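PDB 5MIY: E3 ubiquitin ligase RavN, which acts as an E3 ubiquitin ligase of Legionella pneumophila, an effector that probably promotes transfer of ubiquitin to proteins of the infected host cell. Local coordinates for residues K74-E79 with E94-D99. Residues are numbered along the deposited sequence; the frame is centred on the assembly and turned at random.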
loop_
_atom_site.group_PDB
_atom_site.type_symbol
_atom_site.label_atom_id
_atom_site.label_comp_id
_atom_site.label_asym_id
_atom_site.label_seq_id
_atom_site.Cartn_x
_atom_site.Cartn_y
_atom_site.Cartn_z
ATOM N N LYS A 74 13.177 -9.067 -9.984
ATOM C CA LYS A 74 12.826 -10.276 -9.246
ATOM C C LYS A 74 12.683 -10.021 -7.748
ATOM O O LYS A 74 12.129 -10.862 -7.032
ATOM C CB LYS A 74 13.872 -11.367 -9.513
ATOM C CG LYS A 74 13.591 -12.717 -8.848
ATOM C CD LYS A 74 14.673 -13.749 -9.152
ATOM C CE LYS A 74 15.671 -13.873 -8.002
ATOM N NZ LYS A 74 16.722 -12.807 -8.035
ATOM N N LEU A 75 13.155 -8.875 -7.258
ATOM C CA LEU A 75 12.927 -8.535 -5.858
ATOM C C LEU A 75 11.453 -8.257 -5.592
ATOM O O LEU A 75 10.906 -8.695 -4.573
ATOM C CB LEU A 75 13.774 -7.325 -5.472
ATOM C CG LEU A 75 14.122 -7.146 -3.998
ATOM C CD1 LEU A 75 14.337 -8.487 -3.304
ATOM C CD2 LEU A 75 15.360 -6.275 -3.893
ATOM N N LEU A 76 10.795 -7.544 -6.504
ATOM C CA LEU A 76 9.428 -7.087 -6.290
ATOM C C LEU A 76 8.382 -8.004 -6.910
ATOM O O LEU A 76 7.256 -8.073 -6.403
ATOM C CB LEU A 76 9.263 -5.670 -6.852
ATOM C CG LEU A 76 10.185 -4.613 -6.236
ATOM C CD1 LEU A 76 10.159 -3.313 -7.035
ATOM C CD2 LEU A 76 9.791 -4.364 -4.789
ATOM N N PHE A 77 8.715 -8.708 -7.990
ATOM C CA PHE A 77 7.744 -9.516 -8.718
ATOM C C PHE A 77 8.293 -10.912 -8.956
ATOM O O PHE A 77 9.447 -11.068 -9.369
ATOM C CB PHE A 77 7.381 -8.866 -10.055
ATOM C CG PHE A 77 6.560 -7.620 -9.917
ATOM C CD1 PHE A 77 7.172 -6.386 -9.785
ATOM C CD2 PHE A 77 5.173 -7.682 -9.916
ATOM C CE1 PHE A 77 6.426 -5.232 -9.657
ATOM C CE2 PHE A 77 4.416 -6.533 -9.793
ATOM C CZ PHE A 77 5.048 -5.302 -9.660
ATOM N N GLU A 78 7.461 -11.919 -8.699
ATOM C CA GLU A 78 7.772 -13.318 -8.986
ATOM C C GLU A 78 6.686 -13.834 -9.925
ATOM O O GLU A 78 5.551 -14.072 -9.497
ATOM C CB GLU A 78 7.844 -14.154 -7.708
ATOM C CG GLU A 78 8.225 -13.384 -6.444
ATOM C CD GLU A 78 9.644 -12.838 -6.475
ATOM O OE1 GLU A 78 9.939 -11.903 -5.693
ATOM O OE2 GLU A 78 10.466 -13.344 -7.272
ATOM N N GLU A 79 7.039 -13.999 -11.203
ATOM C CA GLU A 79 6.098 -14.425 -12.243
ATOM C C GLU A 79 4.977 -13.400 -12.417
ATOM O O GLU A 79 3.795 -13.742 -12.495
ATOM C CB GLU A 79 5.531 -15.819 -11.947
ATOM C CG GLU A 79 6.589 -16.888 -11.724
ATOM C CD GLU A 79 6.291 -18.166 -12.485
ATOM O OE1 GLU A 79 6.436 -18.166 -13.727
ATOM O OE2 GLU A 79 5.911 -19.169 -11.843
ATOM N N GLU A 94 17.405 2.155 -3.415
ATOM C CA GLU A 94 17.836 1.844 -4.777
ATOM C C GLU A 94 16.647 1.756 -5.726
ATOM O O GLU A 94 16.719 2.222 -6.869
ATOM C CB GLU A 94 18.626 0.535 -4.794
ATOM C CG GLU A 94 19.975 0.616 -4.096
ATOM C CD GLU A 94 20.453 -0.733 -3.581
ATOM O OE1 GLU A 94 21.320 -0.751 -2.680
ATOM O OE2 GLU A 94 19.960 -1.773 -4.075
ATOM N N LEU A 95 15.543 1.169 -5.264
ATOM C CA LEU A 95 14.396 0.945 -6.134
ATOM C C LEU A 95 13.514 2.185 -6.251
ATOM O O LEU A 95 13.031 2.497 -7.345
ATOM C CB LEU A 95 13.586 -0.247 -5.624
ATOM C CG LEU A 95 14.299 -1.603 -5.599
ATOM C CD1 LEU A 95 13.599 -2.587 -4.669
ATOM C CD2 LEU A 95 14.416 -2.180 -7.007
ATOM N N PHE A 96 13.300 2.915 -5.151
ATOM C CA PHE A 96 12.302 3.978 -5.130
ATOM C C PHE A 96 12.844 5.361 -4.782
ATOM O O PHE A 96 12.072 6.327 -4.801
ATOM C CB PHE A 96 11.165 3.599 -4.161
ATOM C CG PHE A 96 10.568 2.243 -4.445
ATOM C CD1 PHE A 96 9.788 2.037 -5.580
ATOM C CD2 PHE A 96 10.808 1.170 -3.600
ATOM C CE1 PHE A 96 9.249 0.788 -5.860
ATOM C CE2 PHE A 96 10.267 -0.083 -3.869
ATOM C CZ PHE A 96 9.488 -0.273 -5.003
ATOM N N ALA A 97 14.140 5.495 -4.481
ATOM C CA ALA A 97 14.770 6.798 -4.227
ATOM C C ALA A 97 14.170 7.505 -3.014
ATOM O O ALA A 97 14.004 8.728 -3.003
ATOM C CB ALA A 97 14.698 7.704 -5.460
ATOM N N VAL A 98 13.845 6.732 -1.979
ATOM C CA VAL A 98 13.352 7.268 -0.715
ATOM C C VAL A 98 14.124 6.608 0.415
ATOM O O VAL A 98 14.204 5.376 0.476
ATOM C CB VAL A 98 11.841 7.021 -0.519
ATOM C CG1 VAL A 98 11.374 7.663 0.784
ATOM C CG2 VAL A 98 11.039 7.548 -1.699
ATOM N N ASP A 99 14.698 7.419 1.306
ATOM C CA ASP A 99 15.185 6.901 2.574
ATOM C C ASP A 99 14.048 7.021 3.576
ATOM O O ASP A 99 13.738 8.144 4.006
ATOM C CB ASP A 99 16.414 7.659 3.062
ATOM C CG ASP A 99 17.116 6.953 4.222
ATOM O OD1 ASP A 99 16.458 6.177 4.953
ATOM O OD2 ASP A 99 18.332 7.166 4.407
#
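Leu-76 drives both of its methyls toward the last turn of helix 89-96, where Leu-95 and Phe-96 receive them, a worked example of a loop and a helix end meeting through hydrophobic side chains. Its CD1 lies 3.7 Å from CZ of Phe-96, meeting the ring obliquely, while its CD2 is 4.1 Å from the same CZ. CD2 of Leu-76 also lies 4.2 Å from CD1 of Leu-95. The two side chains of Leu-76 and Phe-96 come from opposite directions; with CG of Phe-96 set anti to the carbonyl carbon (chi1 -53°), CZ leads the ring toward the loop. One face of that ring carries CB of its neighbour Leu-95, 3.7 Å above the plane and offset toward the rim. In the fold, residues 74-76 take up helical backbone angles, without a helix's regular hydrogen bonds, in the connection between helices 64-68 and 89-96. No hydrogen bond joins segment 74-79 directly to segment 94-99, though His-70, earlier in the same connection, bonds weakly to the carbonyl of Leu-95. Leu-67 of the earlier helix also touches Leu-76, which thus packs against both helices. Farther out, Leu-75 slants across Leu-95, its CD2 4.2 Å from CD1 of Leu-95.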